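Local coordinates for lactaldehyde dehydrogenase (Escherichia coli, PDB 2IMP), which oxidises L-lactaldehyde irreversibly to L-lactate with NAD+, working as a homotetramer in the breakdown of L-fucose and L-rhamnose and also acting on glycolaldehyde, at residues 257-262 / 413-418; 218-223 / 242-247; 91-96 / 181-186; 137-142 / 471-476. One frame throughout, in Å; residues are numbered along the deposited sequence.

Contact 1 of 4, residues 257-262 / 413-418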
loop_
_atom_site.group_PDB
_atom_site.type_symbol
_atom_site.label_atom_id
_atom_site.label_comp_id
_atom_site.label_asym_id
_atom_site.label_seq_id
_atom_site.Cartn_x
_atom_site.Cartn_y
_atom_site.Cartn_z
ATOM N N PRO A 257 -9.730 -22.536 -19.630
ATOM C CA PRO A 257 -11.032 -22.647 -20.285
ATOM C C PRO A 257 -11.515 -21.299 -20.865
ATOM O O PRO A 257 -11.228 -20.235 -20.315
ATOM C CB PRO A 257 -11.932 -23.140 -19.159
ATOM C CG PRO A 257 -11.389 -22.389 -17.982
ATOM C CD PRO A 257 -9.882 -22.539 -18.163
ATOM N N ALA A 258 -12.237 -21.376 -21.978
ATOM C CA ALA A 258 -12.798 -20.203 -22.637
ATOM C C ALA A 258 -14.334 -20.295 -22.775
ATOM O O ALA A 258 -14.857 -21.288 -23.272
ATOM C CB ALA A 258 -12.165 -20.027 -24.012
ATOM N N ILE A 259 -15.035 -19.265 -22.317
ATOM C CA ILE A 259 -16.488 -19.243 -22.386
ATOM C C ILE A 259 -17.069 -18.249 -23.418
ATOM O O ILE A 259 -16.907 -17.032 -23.291
ATOM C CB ILE A 259 -17.101 -18.914 -21.011
ATOM C CG1 ILE A 259 -16.664 -19.962 -19.989
ATOM C CG2 ILE A 259 -18.622 -18.881 -21.105
ATOM C CD1 ILE A 259 -17.142 -19.670 -18.585
ATOM N N VAL A 260 -17.739 -18.792 -24.428
ATOM C CA VAL A 260 -18.358 -17.984 -25.471
ATOM C C VAL A 260 -19.894 -17.899 -25.331
ATOM O O VAL A 260 -20.597 -18.870 -25.593
ATOM C CB VAL A 260 -18.040 -18.555 -26.873
ATOM C CG1 VAL A 260 -18.553 -17.604 -27.953
ATOM C CG2 VAL A 260 -16.542 -18.790 -27.014
ATOM N N MET A 261 -20.395 -16.746 -24.904
ATOM C CA MET A 261 -21.832 -16.561 -24.749
ATOM C C MET A 261 -22.552 -16.266 -26.083
ATOM O O MET A 261 -21.906 -15.954 -27.083
ATOM C CB MET A 261 -22.108 -15.430 -23.756
ATOM C CG MET A 261 -21.505 -15.656 -22.379
ATOM S SD MET A 261 -22.013 -17.221 -21.633
ATOM C CE MET A 261 -23.637 -16.773 -21.016
ATOM N N ASP A 262 -23.875 -16.383 -26.098
ATOM C CA ASP A 262 -24.615 -16.109 -27.324
ATOM C C ASP A 262 -24.479 -14.647 -27.787
ATOM O O ASP A 262 -24.328 -14.374 -28.976
ATOM C CB ASP A 262 -26.103 -16.450 -27.157
ATOM C CG ASP A 262 -26.357 -17.947 -27.032
ATOM O OD1 ASP A 262 -25.635 -18.735 -27.679
ATOM O OD2 ASP A 262 -27.291 -18.333 -26.298
ATOM N N SER A 413 -8.246 -18.025 -17.367
ATOM C CA SER A 413 -9.606 -18.197 -17.874
ATOM C C SER A 413 -10.053 -17.021 -18.776
ATOM O O SER A 413 -9.417 -15.964 -18.787
ATOM C CB SER A 413 -10.599 -18.334 -16.713
ATOM O OG SER A 413 -10.706 -17.127 -15.980
ATOM N N SER A 414 -11.141 -17.214 -19.517
ATOM C CA SER A 414 -11.649 -16.163 -20.389
ATOM C C SER A 414 -13.137 -16.289 -20.760
ATOM O O SER A 414 -13.692 -17.388 -20.809
ATOM C CB SER A 414 -10.823 -16.099 -21.677
ATOM O OG SER A 414 -11.053 -17.230 -22.497
ATOM N N ILE A 415 -13.766 -15.149 -21.014
ATOM C CA ILE A 415 -15.166 -15.126 -21.402
ATOM C C ILE A 415 -15.499 -14.001 -22.399
ATOM O O ILE A 415 -14.901 -12.923 -22.356
ATOM C CB ILE A 415 -16.090 -14.997 -20.167
ATOM C CG1 ILE A 415 -17.554 -15.124 -20.600
ATOM C CG2 ILE A 415 -15.843 -13.677 -19.462
ATOM C CD1 ILE A 415 -18.545 -15.166 -19.455
ATOM N N TYR A 416 -16.439 -14.283 -23.297
ATOM C CA TYR A 416 -16.866 -13.321 -24.307
ATOM C C TYR A 416 -18.366 -13.027 -24.250
ATOM O O TYR A 416 -19.196 -13.898 -24.489
ATOM C CB TYR A 416 -16.485 -13.824 -25.695
ATOM C CG TYR A 416 -15.023 -14.163 -25.797
ATOM C CD1 TYR A 416 -14.531 -15.357 -25.271
ATOM C CD2 TYR A 416 -14.115 -13.261 -26.350
ATOM C CE1 TYR A 416 -13.168 -15.645 -25.288
ATOM C CE2 TYR A 416 -12.749 -13.540 -26.371
ATOM C CZ TYR A 416 -12.285 -14.733 -25.837
ATOM O OH TYR A 416 -10.937 -15.009 -25.830
ATOM N N THR A 417 -18.690 -11.785 -23.921
ATOM C CA THR A 417 -20.070 -11.360 -23.788
ATOM C C THR A 417 -20.195 -9.828 -23.795
ATOM O O THR A 417 -19.188 -9.120 -23.711
ATOM C CB THR A 417 -20.664 -11.905 -22.467
ATOM O OG1 THR A 417 -22.018 -11.468 -22.312
ATOM C CG2 THR A 417 -19.848 -11.412 -21.281
ATOM N N GLN A 418 -21.422 -9.331 -23.889
ATOM C CA GLN A 418 -21.639 -7.894 -23.908
ATOM C C GLN A 418 -22.586 -7.398 -22.790
ATOM O O GLN A 418 -22.927 -6.209 -22.720
ATOM C CB GLN A 418 -22.166 -7.481 -25.284
ATOM C CG GLN A 418 -21.344 -8.082 -26.427
ATOM C CD GLN A 418 -21.805 -7.604 -27.792
ATOM O OE1 GLN A 418 -20.990 -7.106 -28.589
ATOM N NE2 GLN A 418 -23.081 -7.768 -28.093
HETATM O O HOH W 1 -8.964 -19.014 -21.756
#

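Contact 2 of 4, residues 218-223 / 242-247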
loop_
_atom_site.group_PDB
_atom_site.type_symbol
_atom_site.label_atom_id
_atom_site.label_comp_id
_atom_site.label_asym_id
_atom_site.label_seq_id
_atom_site.Cartn_x
_atom_site.Cartn_y
_atom_site.Cartn_z
ATOM N N GLY A 218 16.883 -29.217 -3.298
ATOM C CA GLY A 218 17.223 -29.795 -2.010
ATOM C C GLY A 218 18.427 -29.276 -1.251
ATOM O O GLY A 218 18.628 -29.648 -0.098
ATOM N N ASN A 219 19.247 -28.438 -1.870
ATOM C CA ASN A 219 20.407 -27.911 -1.161
ATOM C C ASN A 219 20.003 -26.946 -0.013
ATOM O O ASN A 219 19.263 -25.985 -0.229
ATOM C CB ASN A 219 21.341 -27.205 -2.144
ATOM C CG ASN A 219 22.667 -26.831 -1.517
ATOM O OD1 ASN A 219 22.722 -26.017 -0.594
ATOM N ND2 ASN A 219 23.746 -27.433 -2.011
ATOM N N PRO A 220 20.487 -27.208 1.212
ATOM C CA PRO A 220 20.181 -26.388 2.392
ATOM C C PRO A 220 20.559 -24.889 2.321
ATOM O O PRO A 220 20.030 -24.080 3.079
ATOM C CB PRO A 220 20.914 -27.121 3.521
ATOM C CG PRO A 220 22.092 -27.721 2.820
ATOM C CD PRO A 220 21.475 -28.252 1.540
ATOM N N LYS A 221 21.468 -24.528 1.426
ATOM C CA LYS A 221 21.860 -23.132 1.302
ATOM C C LYS A 221 20.884 -22.290 0.456
ATOM O O LYS A 221 20.975 -21.063 0.417
ATOM C CB LYS A 221 23.262 -23.030 0.705
ATOM C CG LYS A 221 24.343 -23.655 1.566
ATOM C CD LYS A 221 25.707 -23.471 0.931
ATOM C CE LYS A 221 26.804 -24.005 1.829
ATOM N NZ LYS A 221 28.131 -23.675 1.270
ATOM N N VAL A 222 19.972 -22.972 -0.226
ATOM C CA VAL A 222 18.982 -22.298 -1.058
ATOM C C VAL A 222 17.778 -21.773 -0.240
ATOM O O VAL A 222 17.101 -22.551 0.421
ATOM C CB VAL A 222 18.453 -23.248 -2.167
ATOM C CG1 VAL A 222 17.341 -22.568 -2.963
ATOM C CG2 VAL A 222 19.599 -23.649 -3.093
ATOM N N ALA A 223 17.548 -20.463 -0.272
ATOM C CA ALA A 223 16.428 -19.871 0.453
ATOM C C ALA A 223 15.070 -20.115 -0.258
ATOM O O ALA A 223 14.031 -20.274 0.380
ATOM C CB ALA A 223 16.659 -18.378 0.631
ATOM N N ALA A 242 10.883 -29.577 0.923
ATOM C CA ALA A 242 10.344 -29.824 2.248
ATOM C C ALA A 242 11.404 -30.258 3.276
ATOM O O ALA A 242 11.334 -29.880 4.444
ATOM C CB ALA A 242 9.233 -30.876 2.167
ATOM N N LYS A 243 12.376 -31.050 2.827
ATOM C CA LYS A 243 13.442 -31.524 3.703
ATOM C C LYS A 243 14.162 -30.399 4.483
ATOM O O LYS A 243 14.610 -30.596 5.609
ATOM C CB LYS A 243 14.474 -32.319 2.891
ATOM C CG LYS A 243 13.933 -33.633 2.332
ATOM C CD LYS A 243 15.014 -34.415 1.588
ATOM C CE LYS A 243 14.554 -35.834 1.257
ATOM N NZ LYS A 243 13.328 -35.871 0.406
ATOM N N ASN A 244 14.271 -29.234 3.862
ATOM C CA ASN A 244 14.915 -28.098 4.501
ATOM C C ASN A 244 13.959 -26.916 4.722
ATOM O O ASN A 244 14.392 -25.802 5.025
ATOM C CB ASN A 244 16.108 -27.636 3.659
ATOM C CG ASN A 244 17.133 -28.738 3.447
ATOM O OD1 ASN A 244 17.697 -29.267 4.401
ATOM N ND2 ASN A 244 17.377 -29.083 2.191
ATOM N N ILE A 245 12.664 -27.179 4.592
ATOM C CA ILE A 245 11.672 -26.125 4.737
ATOM C C ILE A 245 11.983 -24.949 3.771
ATOM O O ILE A 245 11.824 -23.771 4.099
ATOM C CB ILE A 245 11.625 -25.588 6.187
ATOM C CG1 ILE A 245 11.659 -26.756 7.179
ATOM C CG2 ILE A 245 10.339 -24.768 6.403
ATOM C CD1 ILE A 245 10.473 -27.717 7.044
ATOM N N THR A 246 12.454 -25.312 2.584
ATOM C CA THR A 246 12.797 -24.333 1.565
ATOM C C THR A 246 11.571 -23.743 0.849
ATOM O O THR A 246 10.688 -24.469 0.391
ATOM C CB THR A 246 13.756 -24.952 0.515
ATOM O OG1 THR A 246 14.973 -25.348 1.164
ATOM C CG2 THR A 246 14.083 -23.951 -0.585
ATOM N N LYS A 247 11.518 -22.423 0.778
ATOM C CA LYS A 247 10.410 -21.776 0.110
ATOM C C LYS A 247 10.323 -22.175 -1.369
ATOM O O LYS A 247 11.350 -22.319 -2.034
ATOM C CB LYS A 247 10.554 -20.251 0.217
ATOM C CG LYS A 247 9.420 -19.471 -0.445
ATOM C CD LYS A 247 9.587 -17.958 -0.291
ATOM C CE LYS A 247 8.410 -17.226 -0.940
ATOM N NZ LYS A 247 8.513 -15.745 -0.855
HETATM O O HOH W 2 16.492 -26.889 -0.354
#

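Contact 3 of 4, residues 91-96 / 181-186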
loop_
_atom_site.group_PDB
_atom_site.type_symbol
_atom_site.label_atom_id
_atom_site.label_comp_id
_atom_site.label_asym_id
_atom_site.label_seq_id
_atom_site.Cartn_x
_atom_site.Cartn_y
_atom_site.Cartn_z
ATOM N N VAL A 91 14.093 -20.288 -32.030
ATOM C CA VAL A 91 13.427 -20.925 -33.160
ATOM C C VAL A 91 13.974 -22.351 -33.392
ATOM O O VAL A 91 13.231 -23.330 -33.451
ATOM C CB VAL A 91 13.657 -20.125 -34.467
ATOM C CG1 VAL A 91 13.088 -20.889 -35.652
ATOM C CG2 VAL A 91 13.013 -18.748 -34.366
ATOM N N GLU A 92 15.297 -22.420 -33.494
ATOM C CA GLU A 92 16.027 -23.654 -33.724
ATOM C C GLU A 92 15.813 -24.786 -32.685
ATOM O O GLU A 92 15.571 -25.936 -33.057
ATOM C CB GLU A 92 17.516 -23.321 -33.826
ATOM C CG GLU A 92 18.424 -24.519 -33.969
ATOM C CD GLU A 92 19.862 -24.110 -34.188
ATOM O OE1 GLU A 92 20.372 -23.298 -33.384
ATOM O OE2 GLU A 92 20.481 -24.598 -35.162
ATOM N N GLU A 93 15.905 -24.460 -31.399
ATOM C CA GLU A 93 15.733 -25.478 -30.368
ATOM C C GLU A 93 14.300 -25.617 -29.802
ATOM O O GLU A 93 13.897 -26.704 -29.384
ATOM C CB GLU A 93 16.723 -25.234 -29.218
ATOM C CG GLU A 93 16.420 -24.015 -28.358
ATOM C CD GLU A 93 17.538 -23.694 -27.369
ATOM O OE1 GLU A 93 18.236 -24.625 -26.904
ATOM O OE2 GLU A 93 17.707 -22.500 -27.047
ATOM N N GLY A 94 13.547 -24.519 -29.810
ATOM C CA GLY A 94 12.193 -24.542 -29.283
ATOM C C GLY A 94 11.111 -24.826 -30.310
ATOM O O GLY A 94 9.978 -25.166 -29.953
ATOM N N GLY A 95 11.443 -24.671 -31.585
ATOM C CA GLY A 95 10.471 -24.934 -32.626
ATOM C C GLY A 95 9.372 -23.900 -32.790
ATOM O O GLY A 95 8.378 -24.156 -33.473
ATOM N N LYS A 96 9.514 -22.738 -32.164
ATOM C CA LYS A 96 8.489 -21.722 -32.332
ATOM C C LYS A 96 8.732 -20.836 -33.573
ATOM O O LYS A 96 9.873 -20.651 -33.999
ATOM C CB LYS A 96 8.366 -20.845 -31.080
ATOM C CG LYS A 96 9.580 -20.008 -30.753
ATOM C CD LYS A 96 9.180 -18.809 -29.892
ATOM C CE LYS A 96 8.495 -19.227 -28.593
ATOM N NZ LYS A 96 7.880 -18.064 -27.890
ATOM N N THR A 181 16.033 -26.982 -24.236
ATOM C CA THR A 181 16.237 -25.617 -24.716
ATOM C C THR A 181 17.288 -24.806 -23.904
ATOM O O THR A 181 16.984 -23.744 -23.358
ATOM C CB THR A 181 14.893 -24.837 -24.711
ATOM O OG1 THR A 181 14.361 -24.797 -23.379
ATOM C CG2 THR A 181 13.873 -25.513 -25.621
ATOM N N PRO A 182 18.531 -25.299 -23.842
ATOM C CA PRO A 182 19.592 -24.621 -23.098
ATOM C C PRO A 182 20.377 -23.539 -23.876
ATOM O O PRO A 182 20.990 -22.656 -23.270
ATOM C CB PRO A 182 20.496 -25.772 -22.697
ATOM C CG PRO A 182 20.462 -26.618 -23.944
ATOM C CD PRO A 182 18.985 -26.625 -24.306
ATOM N N ASN A 183 20.356 -23.622 -25.201
ATOM C CA ASN A 183 21.107 -22.683 -26.025
ATOM C C ASN A 183 20.830 -21.200 -25.778
ATOM O O ASN A 183 21.767 -20.408 -25.645
ATOM C CB ASN A 183 20.922 -23.022 -27.499
ATOM C CG ASN A 183 21.440 -24.401 -27.824
ATOM O OD1 ASN A 183 22.338 -24.896 -27.147
ATOM N ND2 ASN A 183 20.887 -25.024 -28.857
ATOM N N ASN A 184 19.554 -20.840 -25.722
ATOM C CA ASN A 184 19.187 -19.463 -25.451
ATOM C C ASN A 184 19.725 -19.017 -24.077
ATOM O O ASN A 184 20.079 -17.855 -23.884
ATOM C CB ASN A 184 17.664 -19.312 -25.488
ATOM C CG ASN A 184 16.977 -20.102 -24.398
ATOM O OD1 ASN A 184 16.887 -19.640 -23.247
ATOM N ND2 ASN A 184 16.500 -21.284 -24.722
ATOM N N ALA A 185 19.793 -19.967 -23.145
ATOM C CA ALA A 185 20.299 -19.692 -21.807
ATOM C C ALA A 185 21.822 -19.457 -21.795
ATOM O O ALA A 185 22.334 -18.657 -21.012
ATOM C CB ALA A 185 19.944 -20.828 -20.871
ATOM N N ILE A 186 22.533 -20.183 -22.657
ATOM C CA ILE A 186 23.968 -19.988 -22.774
ATOM C C ILE A 186 24.246 -18.579 -23.314
ATOM O O ILE A 186 25.153 -17.894 -22.862
ATOM C CB ILE A 186 24.613 -21.036 -23.731
ATOM C CG1 ILE A 186 24.730 -22.386 -23.022
ATOM C CG2 ILE A 186 26.000 -20.555 -24.191
ATOM C CD1 ILE A 186 25.671 -22.371 -21.839
HETATM O O HOH W 3 19.632 -23.239 -30.657
#

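Contact 4 of 4, residues 137-142 / 471-476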
loop_
_atom_site.group_PDB
_atom_site.type_symbol
_atom_site.label_atom_id
_atom_site.label_comp_id
_atom_site.label_asym_id
_atom_site.label_seq_id
_atom_site.Cartn_x
_atom_site.Cartn_y
_atom_site.Cartn_z
ATOM N N LEU A 137 9.492 -1.328 13.246
ATOM C CA LEU A 137 10.002 -1.194 11.897
ATOM C C LEU A 137 10.044 -2.506 11.116
ATOM O O LEU A 137 10.730 -3.446 11.508
ATOM C CB LEU A 137 11.415 -0.597 11.931
ATOM C CG LEU A 137 11.591 0.687 12.744
ATOM C CD1 LEU A 137 13.058 1.085 12.750
ATOM C CD2 LEU A 137 10.728 1.793 12.160
ATOM N N LEU A 138 9.301 -2.551 10.019
ATOM C CA LEU A 138 9.277 -3.733 9.181
ATOM C C LEU A 138 10.091 -3.543 7.883
ATOM O O LEU A 138 9.658 -2.867 6.943
ATOM C CB LEU A 138 7.824 -4.121 8.863
ATOM C CG LEU A 138 7.591 -5.399 8.049
ATOM C CD1 LEU A 138 6.235 -6.009 8.409
ATOM C CD2 LEU A 138 7.667 -5.078 6.552
ATOM N N PHE A 139 11.287 -4.112 7.870
ATOM C CA PHE A 139 12.156 -4.015 6.710
ATOM C C PHE A 139 11.981 -5.165 5.717
ATOM O O PHE A 139 11.649 -6.287 6.101
ATOM C CB PHE A 139 13.633 -4.018 7.119
ATOM C CG PHE A 139 14.037 -2.888 8.018
ATOM C CD1 PHE A 139 13.825 -2.963 9.390
ATOM C CD2 PHE A 139 14.686 -1.769 7.497
ATOM C CE1 PHE A 139 14.272 -1.953 10.238
ATOM C CE2 PHE A 139 15.136 -0.751 8.337
ATOM C CZ PHE A 139 14.927 -0.842 9.711
ATOM N N LYS A 140 12.212 -4.868 4.445
ATOM C CA LYS A 140 12.154 -5.879 3.399
ATOM C C LYS A 140 13.583 -6.323 3.036
ATOM O O LYS A 140 14.361 -5.536 2.498
ATOM C CB LYS A 140 11.460 -5.318 2.155
ATOM C CG LYS A 140 9.978 -5.030 2.340
ATOM C CD LYS A 140 9.218 -6.313 2.647
ATOM C CE LYS A 140 7.725 -6.062 2.730
ATOM N NZ LYS A 140 7.214 -5.432 1.486
ATOM N N ARG A 141 13.926 -7.562 3.363
ATOM C CA ARG A 141 15.263 -8.075 3.084
ATOM C C ARG A 141 15.285 -9.157 2.002
ATOM O O ARG A 141 14.263 -9.775 1.719
ATOM C CB ARG A 141 15.881 -8.680 4.352
ATOM C CG ARG A 141 15.794 -7.829 5.608
ATOM C CD ARG A 141 16.594 -6.548 5.488
ATOM N NE ARG A 141 16.782 -5.920 6.794
ATOM C CZ ARG A 141 17.247 -4.686 6.979
ATOM N NH1 ARG A 141 17.572 -3.930 5.939
ATOM N NH2 ARG A 141 17.391 -4.210 8.210
ATOM N N ALA A 142 16.455 -9.376 1.409
ATOM C CA ALA A 142 16.594 -10.421 0.412
ATOM C C ALA A 142 16.513 -11.816 1.076
ATOM O O ALA A 142 16.720 -11.938 2.284
ATOM C CB ALA A 142 17.927 -10.277 -0.308
ATOM N N GLN A 471 11.713 -10.963 2.028
ATOM C CA GLN A 471 11.193 -11.442 3.288
ATOM C C GLN A 471 11.278 -10.326 4.323
ATOM O O GLN A 471 12.069 -9.393 4.177
ATOM C CB GLN A 471 11.928 -12.698 3.770
ATOM C CG GLN A 471 13.396 -12.522 4.099
ATOM C CD GLN A 471 14.064 -13.860 4.389
ATOM O OE1 GLN A 471 13.395 -14.840 4.735
ATOM N NE2 GLN A 471 15.385 -13.905 4.258
ATOM N N THR A 472 10.468 -10.426 5.359
ATOM C CA THR A 472 10.432 -9.372 6.342
ATOM C C THR A 472 11.277 -9.552 7.595
ATOM O O THR A 472 11.502 -10.663 8.074
ATOM C CB THR A 472 8.984 -9.125 6.796
ATOM O OG1 THR A 472 8.463 -10.328 7.378
ATOM C CG2 THR A 472 8.115 -8.741 5.610
ATOM N N GLN A 473 11.773 -8.421 8.076
ATOM C CA GLN A 473 12.493 -8.361 9.331
ATOM C C GLN A 473 11.801 -7.307 10.208
ATOM O O GLN A 473 11.900 -6.103 9.942
ATOM C CB GLN A 473 13.976 -7.989 9.162
ATOM C CG GLN A 473 14.648 -7.683 10.522
ATOM C CD GLN A 473 16.091 -7.218 10.410
ATOM O OE1 GLN A 473 16.478 -6.597 9.422
ATOM N NE2 GLN A 473 16.891 -7.503 11.437
ATOM N N VAL A 474 11.048 -7.772 11.198
ATOM C CA VAL A 474 10.347 -6.863 12.082
ATOM C C VAL A 474 11.173 -6.461 13.304
ATOM O O VAL A 474 11.532 -7.300 14.141
ATOM C CB VAL A 474 8.998 -7.465 12.544
ATOM C CG1 VAL A 474 8.275 -6.491 13.461
ATOM C CG2 VAL A 474 8.130 -7.773 11.330
ATOM N N VAL A 475 11.481 -5.174 13.377
ATOM C CA VAL A 475 12.267 -4.647 14.475
ATOM C C VAL A 475 11.452 -3.880 15.533
ATOM O O VAL A 475 10.776 -2.894 15.224
ATOM C CB VAL A 475 13.380 -3.707 13.957
ATOM C CG1 VAL A 475 14.243 -3.229 15.119
ATOM C CG2 VAL A 475 14.233 -4.440 12.922
ATOM N N TYR A 476 11.508 -4.366 16.767
ATOM C CA TYR A 476 10.829 -3.704 17.864
ATOM C C TYR A 476 11.829 -2.840 18.646
ATOM O O TYR A 476 12.545 -3.324 19.526
ATOM C CB TYR A 476 10.171 -4.723 18.799
ATOM C CG TYR A 476 9.041 -5.519 18.176
ATOM C CD1 TYR A 476 9.299 -6.618 17.360
ATOM C CD2 TYR A 476 7.706 -5.186 18.423
ATOM C CE1 TYR A 476 8.259 -7.375 16.813
ATOM C CE2 TYR A 476 6.659 -5.934 17.875
ATOM C CZ TYR A 476 6.947 -7.029 17.070
ATOM O OH TYR A 476 5.922 -7.777 16.527
#

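Contact 1 of 4, residues 257-262 / 413-418
The ring of Tyr416 turns an edge to Ile259. The carbonyl oxygen O of Ile259 lies near the ring plane, 3.5 Å from CD1 of Tyr416. Val260 CG2 approaches the same CD1 of Tyr416 obliquely, at 4.3 Å. Leu268, Ala269 and Ala272 of helix 266-274 pack against this tyrosine. The contact is a parallel beta pair inside the alpha/beta domain that carries the catalytic cysteine in aldehyde dehydrogenases. Strand 257-260 runs between strands 290-294 and 409-416.

Four backbone bonds zip the two segments together. Ile259 gives its N-H to Ser414 O and takes one from Tyr416 N on its own O. Ser414 N to Pro257 O and Met261 N to Tyr416 O continue the ladder on either side.

The other face of the sheet carries Ile259 and Ile415, whose side chains cross obliquely. Ile415 CG1 stands anti to its backbone N (chi1 -174°) and lies 3.8 Å from Ile259 CB. Its CD1 goes on to Met261 CG at 4.2 Å. Leu397 and Ala400 of helix 397-405 pack on this face. An alanine in place of Ile415 would probably open a gap between Ile259, Met261 and Leu397, since the CG1-CD1 branch that fills it is gone. Met261 CG also lies beside Thr417 CB, 3.8 Å away. The hydroxyl of Thr417 turns to Asp263.

Near the start of the pair, a water donates to Pro257 O at 2.9 Å and sits 2.8 Å from Ser414 OG, hydrogen-bonded to both.

Contact 2 of 4, residues 218-223 / 242-247
One water joins Asn219 O to Thr246 OG1 and, weakly, to Asn244 ND2; the direct backbone bond beside it is weak too. The water donates to Asn219 O. It accepts from Thr246 OG1 at 2.6 Å, and from Asn244 ND2 at 3.5 Å. The direct bond, Lys247 N to Ala223 O, measures 3.3 Å.

Asn244 CG is anti to its own carbonyl carbon (chi1 -58°), and ND2 of Asn244 comes within 2.7 Å of Gly218 O. OD1 of Asn244 rests 4.0 Å from Pro220 CB. An alanine here would probably leave Gly218 O without its close amide nitrogen and the water without its weak third partner.

Each segment starts at the end of a helix of the NAD-binding domain and runs on from it. After helix 209-218, Asn219 OD1 accepts from Lys221 N in an Asx turn. Helix 231-242 ends in a Schellman motif, with Ile245 at positive phi as the C-prime residue. Past it, Thr246 sets CG2 3.5 Å from Val222 O and 4.3 Å from Val222 CG1. Lys247 CB approaches Ala223 O, while its extended chain carries NZ away to Glu468 O. Lys454 of the third subunit packs on Asn244.

Contact 3 of 4, residues 91-96 / 181-186
Glu93 drives its carboxylate into the start of helix 183-195 and takes three hydrogen bonds there. OE1 of Glu93 accepts from Asn183 N at 2.9 Å. OE2 of Glu93 accepts from Asn184 N at 2.8 Å. Each oxygen uses its syn lone pair, so the carboxylate straddles two successive backbone N-H groups. The third donor is the side chain of Asn184. Its ND2 reaches Glu93 OE2 at 2.9 Å from above the carboxylate plane, 56° out of it. A negative charge at this end of a helix is likely to be stabilised by the helix dipole.

The glutamate gets there with CG between its backbone N and carbonyl carbon (chi1 71°) and an extended chain beyond. Thr181 crosses that chain at about a right angle, with its CG2 4.0 Å from Glu93 CG.

Further out, Asn184 ND2 also makes a weak bond to Thr181 O. Asn183 ND2 reaches Glu92 OE1 through a water, and its OD1 is held by Ser36. Helix 183-195 belongs to the Rossmann-type cofactor domain and follows the NAD-binding residues Lys176 to Glu179. Thr181 lies about 4 Å from Ser178, between nearest side-chain atoms.

Gly95, two residues past Glu93 and at positive phi, is the first to leave helix 83-94. Ile35 of strand 34-39 packs on Glu93 and Asn183, while Pro155 of helix 155-168 packs on Thr181 and Asn184.

Contact 4 of 4, residues 137-142 / 471-476
Leu137, Phe139 and Arg141 pair with Val475, Gln473 and Gln471 in an antiparallel ladder. It belongs to the beta-stranded oligomerisation domain of the aldehyde dehydrogenase fold. All three are hydrogen-bonded pairs, giving six backbone bonds. The straightest is Val475 N to Leu137 O, 2.7 Å long with 176° at the hydrogen. Beyond the last pair a side-chain amide adds a bond: Gln471 NE2 donates to Ala142 O at 3.1 Å.

Apolar contacts line both faces. On one, Leu138 puts CD1 3.9 Å from Val474 CG2 and CD2 3.8 Å from Thr472 CG2. On the other, Val475 CG2 meets Phe139 CE1 obliquely at 3.7 Å.

The sheet runs on into the third subunit. Val474, Val475 and Tyr476 pair in parallel with a strand of that chain. Gln473 NE2 bonds to Ile427 O and Thr435 OG1 of the third subunit.

The other end of the same amide is gripped by a guanidinium. Phe139 is the neighbour on one face of that group: its CB lies over the guanidinium centre, and Arg141 NH2 stands over the Phe139 ring, toward the rim. Gln473 OE1 lies in the guanidinium plane and takes both Arg141 NE, at 2.7 Å, and Arg141 NH2, at 2.8 Å.

In the fold
From the N terminus, residues 91-96 come first and wait for 181-186, which close contact 3 and join helix 83-94 to helix 183-195. Strand residues 137-142 lie inside that loop, but their partner comes only at 471-476. Contacts 3 and 4 therefore cross. Contact 2 closes a short loop from 218-223 to 242-247. Contact 1 follows, pairing 257-262 with 413-418 on the far side of the chain's centre. Both nest within the long loop of contact 4. Contacts 2 and 4 reach one sheet, through neighbouring strands 222-227 and 134-149, and both touch the third subunit. Contact 1 belongs to another sheet.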